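Local coordinates for dihydroorotase (Saccharomyces cerevisiae S288C, PDB 6L0G), which catalyses the zinc-dependent, reversible interconversion of N-carbamoyl-L-aspartate and (S)-dihydroorotate, the third step of de novo pyrimidine biosynthesis, at residues Gly8-Met13 and Gly302-Phe307; Lys125-Glu130 and Pro172-Ile177; Gly138-Val143 and Glu158-Ala163; His152-Glu157 and Lys230-Leu235; His262-Lys267 and Ser345-Lys350. All coordinates share one frame; numbering follows the deposited sequence.

Interactions 3 and 4 form one cluster beside the zinc site: their centres lie about 10 Å apart and they touch directly, Lys140 N standing 3.1 Å from Ala156 O in a probable hydrogen bond. Their segments alternate along the chain. In interaction 4 the side chain of Lys230 comes within about 4 Å of the bound malate ligand, and in interaction 5 that of His262 within about 3 Å, so the two reach the same ligand although their centres are about 21 Å apart; both also touch the second subunit. Interactions 1 and 2 belong to the barrel scaffold, their centres about 22 Å apart, and interaction 2 lies away from the metal-binding residues.

Interaction 1. Residues Gly8-Met13 and Gly302-Phe307; sequences GLTCDM and GFVSDF
A chi1 of -172° in Ser305 swings OG out opposite the backbone N and directs the hydroxyl from helix 300-312 to the carbonyl of Leu9, while Cys11, whose SG is set anti to its own carbonyl carbon, carries its sulfur past the Ser305 carbonyl. The hydroxyl is the donor: Ser305 OG lies 2.7 Å from Leu9 O. It arrives from above the carbonyl plane, 64° out of it, and so does not use an in-plane lone pair. The second bond is between backbones, Cys11 N to Val304 O at 2.7 Å with 166° at the hydrogen. The same Val304 O receives a CA-H...O contact from Thr10 CA at 3.4 Å, so that one carbonyl oxygen is approached by two consecutive residues, Thr10 and Cys11.

Topologically, this joins strand 5-15 to helix 300-312 within the TIM-barrel-type fold of the amidohydrolases; strand 5-15 carries His14 near its end, with His16 just beyond, and both probably bind zinc, as in relatives. The helix has a wider pi-type turn here, and Phe307 N bonds to Gly302 O at 3.0 Å. Val304 O, within that turn, accepts the bond from Cys11 N.

Apolar contact is slight: the methyls Thr10 CG2 and Val304 CG2 are 4.2 Å apart. Cys11 SG stands 4.1 Å from Ser305 O. Thr10 OG1 faces other partners, being hydrogen-bonded to Gly34 O and Ser36 N. Thr10 and Asp12 form backbone hydrogen bonds with strand 37-40. Leu9 and Cys11 also pack on Ile309, farther along the helix.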
# COMPACT_ATOMS: atom_id res chain seq x y z
N GLY A 8 -30.50 -2.52 20.74
CA GLY A 8 -30.26 -2.75 22.15
C GLY A 8 -28.96 -2.13 22.62
O GLY A 8 -28.62 -1.00 22.27
N LEU A 9 -28.24 -2.89 23.45
CA LEU A 9 -26.98 -2.45 24.05
C LEU A 9 -25.86 -2.84 23.09
O LEU A 9 -25.32 -3.94 23.14
CB LEU A 9 -26.79 -3.08 25.43
CG LEU A 9 -27.91 -2.88 26.46
CD1 LEU A 9 -27.71 -3.83 27.63
CD2 LEU A 9 -27.97 -1.43 26.93
N THR A 10 -25.52 -1.91 22.21
CA THR A 10 -24.51 -2.15 21.19
C THR A 10 -23.12 -2.26 21.82
O THR A 10 -22.82 -1.59 22.82
CB THR A 10 -24.53 -1.02 20.17
OG1 THR A 10 -24.50 0.23 20.87
CG2 THR A 10 -25.79 -1.09 19.33
N CYS A 11 -22.25 -3.06 21.18
CA CYS A 11 -20.89 -3.32 21.65
C CYS A 11 -19.89 -3.00 20.55
O CYS A 11 -20.01 -3.53 19.44
CB CYS A 11 -20.71 -4.82 21.98
SG CYS A 11 -21.22 -5.34 23.54
N ASP A 12 -18.85 -2.24 20.89
CA ASP A 12 -17.65 -2.07 20.06
C ASP A 12 -16.48 -2.61 20.89
O ASP A 12 -16.01 -1.95 21.82
CB ASP A 12 -17.45 -0.61 19.65
CG ASP A 12 -16.20 -0.38 18.80
OD1 ASP A 12 -15.44 -1.34 18.59
OD2 ASP A 12 -15.97 0.78 18.38
N MET A 13 -16.02 -3.81 20.59
CA MET A 13 -15.00 -4.46 21.40
C MET A 13 -13.56 -4.16 20.95
O MET A 13 -12.67 -4.99 21.19
CB MET A 13 -15.27 -5.96 21.46
CG MET A 13 -16.62 -6.28 22.14
SD MET A 13 -16.84 -5.50 23.78
CE MET A 13 -17.74 -4.00 23.48
N GLY A 302 -27.16 -9.29 16.30
CA GLY A 302 -26.20 -10.28 16.78
C GLY A 302 -24.76 -9.81 16.64
O GLY A 302 -23.98 -9.89 17.59
N PHE A 303 -24.41 -9.25 15.48
CA PHE A 303 -23.02 -8.91 15.21
C PHE A 303 -22.55 -7.74 16.06
O PHE A 303 -21.43 -7.76 16.58
CB PHE A 303 -22.83 -8.63 13.71
CG PHE A 303 -21.45 -8.17 13.33
CD1 PHE A 303 -20.37 -9.04 13.34
CD2 PHE A 303 -21.24 -6.86 12.93
CE1 PHE A 303 -19.10 -8.61 12.97
CE2 PHE A 303 -19.97 -6.42 12.55
CZ PHE A 303 -18.90 -7.30 12.57
N VAL A 304 -23.39 -6.72 16.26
CA VAL A 304 -22.97 -5.53 17.01
C VAL A 304 -23.48 -5.51 18.45
O VAL A 304 -23.20 -4.54 19.17
CB VAL A 304 -23.36 -4.22 16.27
CG1 VAL A 304 -22.92 -4.29 14.81
CG2 VAL A 304 -24.85 -3.95 16.37
N SER A 305 -24.19 -6.55 18.90
CA SER A 305 -24.66 -6.55 20.29
C SER A 305 -24.56 -7.92 20.94
O SER A 305 -23.74 -8.11 21.84
CB SER A 305 -26.10 -6.04 20.37
OG SER A 305 -26.48 -5.88 21.72
N ASP A 306 -25.36 -8.89 20.48
CA ASP A 306 -25.51 -10.15 21.21
C ASP A 306 -24.17 -10.86 21.42
O ASP A 306 -23.84 -11.27 22.54
CB ASP A 306 -26.49 -11.08 20.49
CG ASP A 306 -27.84 -10.43 20.20
OD1 ASP A 306 -28.17 -9.39 20.82
OD2 ASP A 306 -28.58 -10.96 19.33
N PHE A 307 -23.38 -11.00 20.35
CA PHE A 307 -22.22 -11.88 20.44
C PHE A 307 -21.11 -11.28 21.30
O PHE A 307 -20.46 -12.00 22.07
CB PHE A 307 -21.71 -12.22 19.04
CG PHE A 307 -22.73 -12.94 18.19
CD1 PHE A 307 -23.64 -13.81 18.77
CD2 PHE A 307 -22.77 -12.75 16.82
CE1 PHE A 307 -24.58 -14.48 17.99
CE2 PHE A 307 -23.71 -13.41 16.04
CZ PHE A 307 -24.62 -14.27 16.63

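Interaction 2. Residues Lys125-Glu130 and Pro172-Ile177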
# COMPACT_ATOMS: atom_id res chain seq x y z
N LYS A 125 -1.22 -17.94 32.33
CA LYS A 125 -1.86 -18.80 33.33
C LYS A 125 -2.66 -17.96 34.33
O LYS A 125 -3.79 -18.32 34.69
CB LYS A 125 -0.83 -19.69 34.03
CG LYS A 125 -1.35 -21.09 34.39
CD LYS A 125 -1.29 -22.08 33.21
CE LYS A 125 0.11 -22.70 33.03
NZ LYS A 125 0.15 -23.78 31.98
N ALA A 126 -2.09 -16.84 34.81
CA ALA A 126 -2.82 -15.96 35.71
C ALA A 126 -4.10 -15.43 35.06
O ALA A 126 -5.15 -15.37 35.71
CB ALA A 126 -1.93 -14.81 36.17
N MET A 127 -4.03 -15.02 33.79
CA MET A 127 -5.24 -14.58 33.09
C MET A 127 -6.26 -15.70 33.00
O MET A 127 -7.47 -15.47 33.14
CB MET A 127 -4.90 -14.06 31.69
CG MET A 127 -4.08 -12.79 31.62
SD MET A 127 -3.62 -12.44 29.91
CE MET A 127 -5.25 -12.18 29.20
N GLN A 128 -5.80 -16.91 32.67
CA GLN A 128 -6.72 -18.02 32.57
C GLN A 128 -7.53 -18.23 33.85
O GLN A 128 -8.74 -18.46 33.79
CB GLN A 128 -5.95 -19.29 32.19
CG GLN A 128 -6.85 -20.46 31.80
CD GLN A 128 -6.10 -21.69 31.32
OE1 GLN A 128 -6.53 -22.33 30.35
NE2 GLN A 128 -4.98 -22.03 31.98
N GLU A 129 -6.88 -18.15 35.01
CA GLU A 129 -7.61 -18.35 36.26
C GLU A 129 -8.64 -17.26 36.52
O GLU A 129 -9.70 -17.55 37.09
CB GLU A 129 -6.66 -18.42 37.44
CG GLU A 129 -5.87 -19.67 37.51
CD GLU A 129 -4.74 -19.53 38.48
OE1 GLU A 129 -4.95 -18.82 39.50
OE2 GLU A 129 -3.66 -20.12 38.23
N GLU A 130 -8.38 -16.02 36.11
CA GLU A 130 -9.30 -14.93 36.43
C GLU A 130 -10.41 -14.74 35.39
O GLU A 130 -11.21 -13.81 35.52
CB GLU A 130 -8.51 -13.62 36.59
CG GLU A 130 -7.36 -13.72 37.60
CD GLU A 130 -7.84 -13.67 39.05
OE1 GLU A 130 -9.05 -13.45 39.29
OE2 GLU A 130 -7.00 -13.85 39.96
N PRO A 172 -6.48 -23.98 27.06
CA PRO A 172 -7.77 -24.27 26.42
C PRO A 172 -8.97 -23.60 27.08
O PRO A 172 -10.03 -23.51 26.44
CB PRO A 172 -7.88 -25.80 26.53
CG PRO A 172 -7.09 -26.13 27.76
CD PRO A 172 -5.98 -25.11 27.85
N ASN A 173 -8.84 -23.10 28.31
CA ASN A 173 -9.94 -22.41 28.97
C ASN A 173 -9.84 -20.89 28.86
O ASN A 173 -10.75 -20.19 29.33
CB ASN A 173 -10.00 -22.80 30.45
CG ASN A 173 -10.53 -24.21 30.67
OD1 ASN A 173 -11.06 -24.84 29.75
ND2 ASN A 173 -10.40 -24.70 31.90
N LEU A 174 -8.80 -20.36 28.21
CA LEU A 174 -8.60 -18.92 28.09
C LEU A 174 -9.41 -18.35 26.93
O LEU A 174 -9.29 -18.82 25.79
CB LEU A 174 -7.11 -18.64 27.91
CG LEU A 174 -6.57 -17.22 27.74
CD1 LEU A 174 -6.87 -16.34 28.96
CD2 LEU A 174 -5.07 -17.31 27.51
N LYS A 175 -10.22 -17.33 27.21
CA LYS A 175 -10.92 -16.64 26.13
C LYS A 175 -9.92 -15.80 25.35
O LYS A 175 -9.24 -14.93 25.92
CB LYS A 175 -12.05 -15.79 26.69
CG LYS A 175 -13.30 -16.57 27.05
CD LYS A 175 -14.45 -15.64 27.44
CE LYS A 175 -14.39 -15.28 28.93
NZ LYS A 175 -15.19 -14.07 29.29
N ILE A 176 -9.80 -16.07 24.05
CA ILE A 176 -8.82 -15.44 23.18
C ILE A 176 -9.53 -14.82 21.98
O ILE A 176 -10.45 -15.43 21.41
CB ILE A 176 -7.73 -16.44 22.74
CG1 ILE A 176 -7.12 -17.14 23.96
CG2 ILE A 176 -6.65 -15.74 21.93
CD1 ILE A 176 -6.01 -18.12 23.63
N ILE A 177 -9.11 -13.62 21.59
CA ILE A 177 -9.68 -12.95 20.44
C ILE A 177 -8.57 -12.65 19.43
O ILE A 177 -7.55 -12.03 19.76
CB ILE A 177 -10.43 -11.67 20.82
CG1 ILE A 177 -11.62 -11.99 21.74
CG2 ILE A 177 -10.91 -10.93 19.55
CD1 ILE A 177 -12.37 -10.75 22.21
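Gln128 reaches from helix 121-130 to Asn173 in the turn that leads into strand 175-178. From its CB the chain leaves with CG anti to the backbone N (chi1 -169°) and continues extended, which takes the amide outward to Pro172-Leu174. CG passes Leu174 N and Asn173 CB, each at 4.1 Å. CD then comes beside Asn173 CB, and the tip atom OE1 accepts a hydrogen bond from Asn173 N at 3.2 Å, with 146° at the hydrogen. The donor lies in the plane of the Gln128 carbonyl. OE1 also touches Asn173 CB at 3.5 Å and Pro172 CD at 3.8 Å, so Pro172 and Asn173 both lie against this oxygen. The two side-chain amides are not stacked: their planes are 65° apart.

A leucine in place of Gln128 would probably leave the Asn173 N-H without this acceptor and free the turn to shift against the helix.

Deeper in, Leu174 CD1 packs on the helix backbone, 3.9 Å from Gln128 N, and meets Met127 CB at 4.1 Å. Met127 also rests on Leu134 of strand 133-136, which bonds to Lys175 through the backbone. Strands 133-136 and 175-178 are parallel neighbours with helix 161-170 between them in sequence, a beta-alpha-beta crossover; helix 121-130 packs where the second strand enters, an arrangement that belongs to the TIM-barrel-type fold of this superfamily.

Interaction 3. Residues Gly138-Val143 and Glu158-Ala163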
# COMPACT_ATOMS: atom_id res chain seq x y z
N GLY A 138 -2.90 -10.09 15.83
CA GLY A 138 -2.23 -11.26 15.29
C GLY A 138 -1.46 -11.05 13.99
O GLY A 138 -1.91 -11.50 12.93
N GLU A 139 -0.31 -10.39 14.07
CA GLU A 139 0.63 -10.27 12.96
C GLU A 139 2.05 -10.54 13.44
O GLU A 139 2.47 -9.99 14.47
CB GLU A 139 0.59 -8.86 12.33
CG GLU A 139 -0.70 -8.47 11.65
CD GLU A 139 -0.52 -7.20 10.85
OE1 GLU A 139 -0.62 -6.11 11.43
OE2 GLU A 139 -0.24 -7.30 9.64
N LYS A 140 2.80 -11.34 12.68
CA LYS A 140 4.22 -11.48 12.98
C LYS A 140 4.99 -10.28 12.43
O LYS A 140 4.68 -9.79 11.34
CB LYS A 140 4.77 -12.76 12.36
CG LYS A 140 4.12 -14.03 12.85
CD LYS A 140 4.77 -14.50 14.13
CE LYS A 140 4.69 -16.01 14.26
NZ LYS A 140 5.90 -16.66 13.71
N PRO A 141 6.00 -9.81 13.15
CA PRO A 141 6.87 -8.74 12.61
C PRO A 141 7.53 -9.18 11.31
O PRO A 141 7.74 -10.37 11.06
CB PRO A 141 7.89 -8.52 13.74
CG PRO A 141 7.19 -9.00 14.98
CD PRO A 141 6.34 -10.15 14.54
N SER A 142 7.79 -8.21 10.45
CA SER A 142 8.31 -8.52 9.12
C SER A 142 9.75 -9.03 9.18
O SER A 142 10.54 -8.66 10.05
CB SER A 142 8.22 -7.28 8.22
OG SER A 142 6.86 -6.98 7.93
N VAL A 143 10.08 -9.89 8.23
CA VAL A 143 11.41 -10.51 8.13
C VAL A 143 11.75 -10.62 6.65
O VAL A 143 10.98 -11.24 5.90
CB VAL A 143 11.46 -11.92 8.77
CG1 VAL A 143 12.89 -12.37 8.99
CG2 VAL A 143 10.68 -11.98 10.10
N GLU A 158 -1.47 -14.31 8.28
CA GLU A 158 -1.46 -15.76 8.10
C GLU A 158 -0.29 -16.40 8.85
O GLU A 158 -0.46 -17.41 9.53
CB GLU A 158 -1.39 -16.10 6.61
CG GLU A 158 -1.02 -17.55 6.37
CD GLU A 158 -1.55 -18.10 5.07
OE1 GLU A 158 -2.11 -17.32 4.28
OE2 GLU A 158 -1.41 -19.33 4.86
N ALA A 159 0.89 -15.77 8.77
CA ALA A 159 2.06 -16.25 9.50
C ALA A 159 1.88 -16.25 11.01
O ALA A 159 2.69 -16.85 11.72
CB ALA A 159 3.28 -15.40 9.15
N PHE A 160 0.90 -15.50 11.54
CA PHE A 160 0.60 -15.52 12.97
C PHE A 160 -0.32 -16.67 13.36
O PHE A 160 -0.40 -17.00 14.55
CB PHE A 160 -0.06 -14.20 13.40
CG PHE A 160 -0.24 -14.07 14.91
CD1 PHE A 160 0.77 -13.55 15.69
CD2 PHE A 160 -1.43 -14.45 15.52
CE1 PHE A 160 0.61 -13.41 17.07
CE2 PHE A 160 -1.59 -14.33 16.88
CZ PHE A 160 -0.58 -13.81 17.66
N LEU A 161 -1.03 -17.27 12.40
CA LEU A 161 -2.07 -18.22 12.77
C LEU A 161 -1.56 -19.41 13.58
O LEU A 161 -2.25 -19.80 14.54
CB LEU A 161 -2.81 -18.69 11.51
CG LEU A 161 -3.61 -17.58 10.83
CD1 LEU A 161 -4.39 -18.11 9.61
CD2 LEU A 161 -4.56 -16.93 11.82
N PRO A 162 -0.38 -19.98 13.32
CA PRO A 162 0.10 -21.06 14.21
C PRO A 162 0.31 -20.61 15.65
O PRO A 162 0.05 -21.38 16.57
CB PRO A 162 1.43 -21.49 13.57
CG PRO A 162 1.36 -21.05 12.17
CD PRO A 162 0.50 -19.82 12.14
N ALA A 163 0.78 -19.37 15.87
CA ALA A 163 0.94 -18.91 17.24
C ALA A 163 -0.40 -18.84 17.94
O ALA A 163 -0.51 -19.17 19.13
CB ALA A 163 1.63 -17.54 17.27
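Phe160 lays its ring flat against Gly138, whose CA sits over one face, 3.4 Å from the ring centroid and only 15° off the normal: a CH-pi contact by both measures. CG of Phe160 is anti to its backbone N (chi1 -173°), which swings the ring out from the short 3-10 segment and over the glycine. The nearest ring atom, CD2, is 3.3 Å from Gly138 CA. A beta carbon on Gly138 would come too close to CD2, consistent with glycine at this place. Over the opposite face, centred as well, lies Ala163 CB at 4.2 Å above the plane; the ring is thus held between the loop and the first turn of helix 161-170, which follows.

This loop follows strand 133-136 of the parallel sheet in the TIM-barrel-type fold, and helix 161-170 completes the excursion back to strand 175-178. Gly138 comes immediately after His137, a probable ligand of the second zinc, and Glu139 OE1 is hydrogen-bonded to His137 NE2. The aromatic contact thus lies on backbone next to a probable zinc ligand, while the CB of Glu139 points away from the 158-163 segment.

Lys140 runs alongside the 3-10 segment instead. Bent at chi2 and chi4, its chain curls round the carbonyl of Ala159, bringing CE to 3.3 Å and CG to 3.4 Å from Ala159 O. Its CG also meets Ala159 CB at 4.0 Å. The ammonium group is not bonded to that carbonyl; Lys140 NZ has its hydrogen bond with Asn115 OD1.

Interaction 4. Residues His152-Glu157 and Lys230-Leu235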
# COMPACT_ATOMS: atom_id res chain seq x y z
N HIS A 152 5.73 -10.23 5.45
CA HIS A 152 5.44 -8.87 5.01
C HIS A 152 3.99 -8.52 5.36
O HIS A 152 3.23 -9.35 5.87
CB HIS A 152 5.73 -8.71 3.51
CG HIS A 152 5.22 -9.85 2.68
ND1 HIS A 152 3.88 -10.03 2.44
CD2 HIS A 152 5.86 -10.87 2.06
CE1 HIS A 152 3.71 -11.12 1.70
NE2 HIS A 152 4.90 -11.64 1.46
N VAL A 153 3.59 -7.28 5.09
CA VAL A 153 2.28 -6.82 5.53
C VAL A 153 1.15 -7.66 4.96
O VAL A 153 0.07 -7.70 5.54
CB VAL A 153 2.10 -5.31 5.20
CG1 VAL A 153 3.10 -4.49 6.00
CG2 VAL A 153 2.27 -5.06 3.70
N LEU A 154 1.37 -8.38 3.85
CA LEU A 154 0.29 -9.18 3.26
C LEU A 154 0.15 -10.57 3.87
O LEU A 154 -0.97 -11.10 3.93
CB LEU A 154 0.50 -9.35 1.77
CG LEU A 154 -0.47 -8.58 0.91
CD1 LEU A 154 -0.40 -7.12 1.26
CD2 LEU A 154 -0.05 -8.81 -0.52
N ASN A 155 1.23 -11.21 4.29
CA ASN A 155 1.10 -12.54 4.88
C ASN A 155 1.36 -12.58 6.38
O ASN A 155 1.34 -13.66 6.97
CB ASN A 155 2.00 -13.53 4.15
CG ASN A 155 3.48 -13.29 4.40
OD1 ASN A 155 3.88 -12.33 5.06
ND2 ASN A 155 4.30 -14.17 3.85
N ALA A 156 1.61 -11.42 7.02
CA ALA A 156 1.98 -11.39 8.43
C ALA A 156 0.86 -11.90 9.32
O ALA A 156 1.14 -12.46 10.39
CB ALA A 156 2.40 -9.98 8.85
N GLU A 157 -0.41 -11.70 8.93
CA GLU A 157 -1.55 -12.27 9.66
C GLU A 157 -1.59 -13.80 9.52
O GLU A 157 -1.73 -14.52 10.51
CB GLU A 157 -2.86 -11.66 9.16
CG GLU A 157 -4.10 -12.32 9.74
CD GLU A 157 -5.38 -11.52 9.55
OE1 GLU A 157 -5.48 -10.36 10.04
OE2 GLU A 157 -6.32 -12.09 8.94
N LYS A 230 -3.28 -1.09 10.29
CA LYS A 230 -2.80 -2.44 10.52
C LYS A 230 -3.89 -3.29 11.18
O LYS A 230 -4.61 -2.79 12.04
CB LYS A 230 -1.54 -2.44 11.39
CG LYS A 230 -0.33 -1.74 10.76
CD LYS A 230 -0.00 -2.33 9.41
CE LYS A 230 0.77 -3.61 9.58
NZ LYS A 230 2.20 -3.32 9.97
N PRO A 231 -4.05 -4.58 10.79
CA PRO A 231 -3.46 -5.18 9.58
C PRO A 231 -4.01 -4.51 8.32
O PRO A 231 -5.14 -4.00 8.34
CB PRO A 231 -3.89 -6.66 9.67
CG PRO A 231 -4.53 -6.83 11.07
CD PRO A 231 -5.07 -5.46 11.37
N VAL A 232 -3.20 -4.46 7.25
CA VAL A 232 -3.62 -3.77 6.03
C VAL A 232 -4.81 -4.49 5.40
O VAL A 232 -4.94 -5.71 5.48
CB VAL A 232 -2.45 -3.69 5.03
CG1 VAL A 232 -1.25 -2.97 5.67
CG2 VAL A 232 -2.06 -5.08 4.53
N ALA A 233 -5.70 -3.72 4.78
CA ALA A 233 -6.74 -4.33 3.94
C ALA A 233 -6.09 -5.07 2.77
O ALA A 233 -5.12 -4.60 2.17
CB ALA A 233 -7.71 -3.27 3.44
N LYS A 234 -6.59 -6.26 2.46
CA LYS A 234 -5.90 -7.19 1.57
C LYS A 234 -6.68 -7.32 0.26
O LYS A 234 -7.03 -6.28 -0.31
CB LYS A 234 -5.64 -8.49 2.32
CG LYS A 234 -4.60 -8.27 3.43
CD LYS A 234 -4.47 -9.47 4.35
CE LYS A 234 -3.33 -9.25 5.36
NZ LYS A 234 -3.67 -8.24 6.41
N LEU A 235 -6.91 -8.49 -0.25
CA LEU A 235 -7.42 -8.63 -1.60
C LEU A 235 -8.94 -8.75 -1.61
O LEU A 235 -9.56 -9.03 -0.57
CB LEU A 235 -6.79 -9.85 -2.26
CG LEU A 235 -5.27 -9.91 -2.13
CD1 LEU A 235 -4.73 -11.19 -2.76
CD2 LEU A 235 -4.63 -8.68 -2.77
O HOH W 1 -0.75 -5.97 7.50
O HOH W 2 -1.03 -9.01 7.84
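Two loops beside the zinc and ligand pocket meet here, residues 152-157 and 230-235, joined by apolar contacts and water, without direct hydrogen bonds. Val232 is wedged against the first loop: its CG1 meets Val153 CB at 4.1 Å and its CG2 meets Leu154 CD1 at 4.2 Å, the latter two side chains crossing at about a right angle. Leu154 also packs on Leu154 of the second subunit. Of two waters at Val153 O, one, 2.7 Å away, accepts from Val232 N; the other accepts from Glu157 N and Lys234 NZ. Lys234, bent at chi4, lays CE 3.3 Å from Leu154 O, and its NZ donates on a lone pair of Val232 O at 3.0 Å. Thr182 OG1 is hydrogen-bonded to both Lys234 NZ and Glu157 OE1, charges 4.6 Å apart, too far for a salt bridge; Glu157 OE2 bonds to Ser183 OG. Pro231, after a cis peptide, rests its CG on Glu157 OE1 at 3.8 Å and packs on His180, a probable zinc ligand, while Lys230 touches the bound malate and its NZ bonds to Val104 O. The first loop leads into helix 161-170 and the second into helix 236-246, with Leu235 at the N-cap position.

Interaction 5. Residues His262-Lys267 and Ser345-Lys350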
# COMPACT_ATOMS: atom_id res chain seq x y z
N HIS A 262 -6.04 9.70 14.63
CA HIS A 262 -4.78 10.39 14.42
C HIS A 262 -5.05 11.80 13.90
O HIS A 262 -5.93 11.99 13.05
CB HIS A 262 -3.91 9.64 13.40
CG HIS A 262 -3.43 8.30 13.88
ND1 HIS A 262 -2.44 8.17 14.82
CD2 HIS A 262 -3.82 7.05 13.57
CE1 HIS A 262 -2.23 6.89 15.07
NE2 HIS A 262 -3.05 6.19 14.32
N PRO A 263 -4.29 12.79 14.36
CA PRO A 263 -4.40 14.12 13.76
C PRO A 263 -4.01 14.04 12.29
O PRO A 263 -3.18 13.22 11.89
CB PRO A 263 -3.41 14.97 14.56
CG PRO A 263 -2.98 14.12 15.71
CD PRO A 263 -3.19 12.70 15.34
N VAL A 264 -4.66 14.88 11.48
CA VAL A 264 -4.48 14.84 10.03
C VAL A 264 -3.00 15.01 9.64
O VAL A 264 -2.54 14.42 8.65
CB VAL A 264 -5.38 15.89 9.36
CG1 VAL A 264 -4.97 17.30 9.78
CG2 VAL A 264 -5.33 15.74 7.86
N GLN A 265 -2.24 15.80 10.40
CA GLN A 265 -0.82 16.00 10.08
C GLN A 265 -0.02 14.70 10.19
O GLN A 265 1.05 14.59 9.58
CB GLN A 265 -0.20 17.07 10.98
CG GLN A 265 -0.27 16.75 12.45
CD GLN A 265 -1.48 17.39 13.12
OE1 GLN A 265 -2.52 17.59 12.49
NE2 GLN A 265 -1.34 17.71 14.40
N ASN A 266 -0.49 13.73 10.98
CA ASN A 266 0.20 12.45 11.10
C ASN A 266 -0.21 11.45 10.02
O ASN A 266 0.29 10.32 10.02
CB ASN A 266 -0.05 11.83 12.48
CG ASN A 266 0.57 12.64 13.57
OD1 ASN A 266 0.97 13.78 13.33
ND2 ASN A 266 0.71 12.06 14.77
N LYS A 267 -1.16 11.81 9.16
CA LYS A 267 -1.45 11.03 7.97
C LYS A 267 -0.81 11.61 6.72
O LYS A 267 -0.52 10.86 5.78
CB LYS A 267 -2.96 10.94 7.77
CG LYS A 267 -3.66 10.08 8.80
CD LYS A 267 -3.28 8.63 8.56
CE LYS A 267 -4.14 7.69 9.32
NZ LYS A 267 -3.97 6.33 8.76
N SER A 345 -7.68 17.95 14.10
CA SER A 345 -8.53 17.60 12.97
C SER A 345 -8.28 16.14 12.63
O SER A 345 -7.13 15.70 12.49
CB SER A 345 -8.25 18.50 11.77
OG SER A 345 -8.33 19.86 12.18
N ILE A 346 -9.38 15.41 12.48
CA ILE A 346 -9.46 13.99 12.16
C ILE A 346 -10.10 13.89 10.80
O ILE A 346 -11.14 14.52 10.59
CB ILE A 346 -10.43 13.26 13.12
CG1 ILE A 346 -10.21 13.23 14.65
CG2 ILE A 346 -10.36 11.81 12.77
CD1 ILE A 346 -9.44 11.89 15.09
N ILE A 347 -9.60 13.01 9.92
CA ILE A 347 -10.32 12.64 8.71
C ILE A 347 -11.12 11.37 9.02
O ILE A 347 -10.50 10.33 9.29
CB ILE A 347 -9.39 12.44 7.50
CG1 ILE A 347 -8.43 13.63 7.37
CG2 ILE A 347 -10.20 12.27 6.24
CD1 ILE A 347 -9.13 14.98 7.29
N PRO A 348 -12.45 11.41 9.01
CA PRO A 348 -13.22 10.21 9.32
C PRO A 348 -13.24 9.23 8.16
O PRO A 348 -13.11 9.61 6.99
CB PRO A 348 -14.62 10.75 9.60
CG PRO A 348 -14.69 11.97 8.70
CD PRO A 348 -13.32 12.57 8.75
N PHE A 349 -13.43 7.95 8.50
CA PHE A 349 -13.59 6.90 7.50
C PHE A 349 -14.69 7.28 6.51
O PHE A 349 -15.74 7.80 6.89
CB PHE A 349 -13.95 5.57 8.18
CG PHE A 349 -14.12 4.43 7.22
CD1 PHE A 349 -13.18 4.19 6.23
CD2 PHE A 349 -15.20 3.58 7.32
CE1 PHE A 349 -13.32 3.14 5.35
CE2 PHE A 349 -15.36 2.52 6.44
CZ PHE A 349 -14.41 2.30 5.45
N LYS A 350 -14.43 7.04 5.21
CA LYS A 350 -15.39 7.36 4.14
C LYS A 350 -15.81 8.83 4.18
O LYS A 350 -16.96 9.16 3.94
CB LYS A 350 -16.62 6.45 4.21
CG LYS A 350 -16.39 5.07 3.64
CD LYS A 350 -17.52 4.12 4.00
CE LYS A 350 -18.85 4.61 3.42
NZ LYS A 350 -18.87 4.64 1.92
O HOH W 3 -6.75 12.09 10.43
O HOH W 4 -4.53 18.28 13.92
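Val264 N donates to Ser345 O at 2.8 Å, the central bond of this contact, bent to 139° at the hydrogen. Pro263 CA adds a CA-H...O contact to the same oxygen at 3.4 Å, so consecutive residues address one carbonyl. Beside it the valine divides its methyls: CG1 lies 4.0 Å from Ser345 CB, whereas CG2, anti to the backbone N, reaches Ile347 CG1 at 3.8 Å, the two side chains meeting at a slant. With the two methyls gone in an alanine here, Ile347 and Ser345 would probably lose their apolar neighbour, although the backbone bond could persist.

One step out, water extends the pairing. A water donates to His262 O at 2.7 Å and accepts from Ile347 N at 3.0 Å; a second donates to Gln265 OE1 and accepts from Ser345 N. Near the first, Ile346 CD1 comes to 4.1 Å from His262 O.

Both segments have their own supports. Residues 264-266 form a 3-10 turn, and Lys267 NZ ties the loop to the carbonyls of Pro225, Cys274 and Gly276. Strand 345-346 pairs antiparallel with strand 338-339, and Tyr270 of the second subunit packs on Val264 and Ile347.

The His262 CB points away from segment 345-350, and its NE2 bonds to Ala275 O and, weakly, to the bound malate. The polar links are backbone and water-mediated, beside an apolar contact of Val264 with Ile347; the His262 backbone is thus tied through water to the 345-350 segment while its imidazole reaches the ligand.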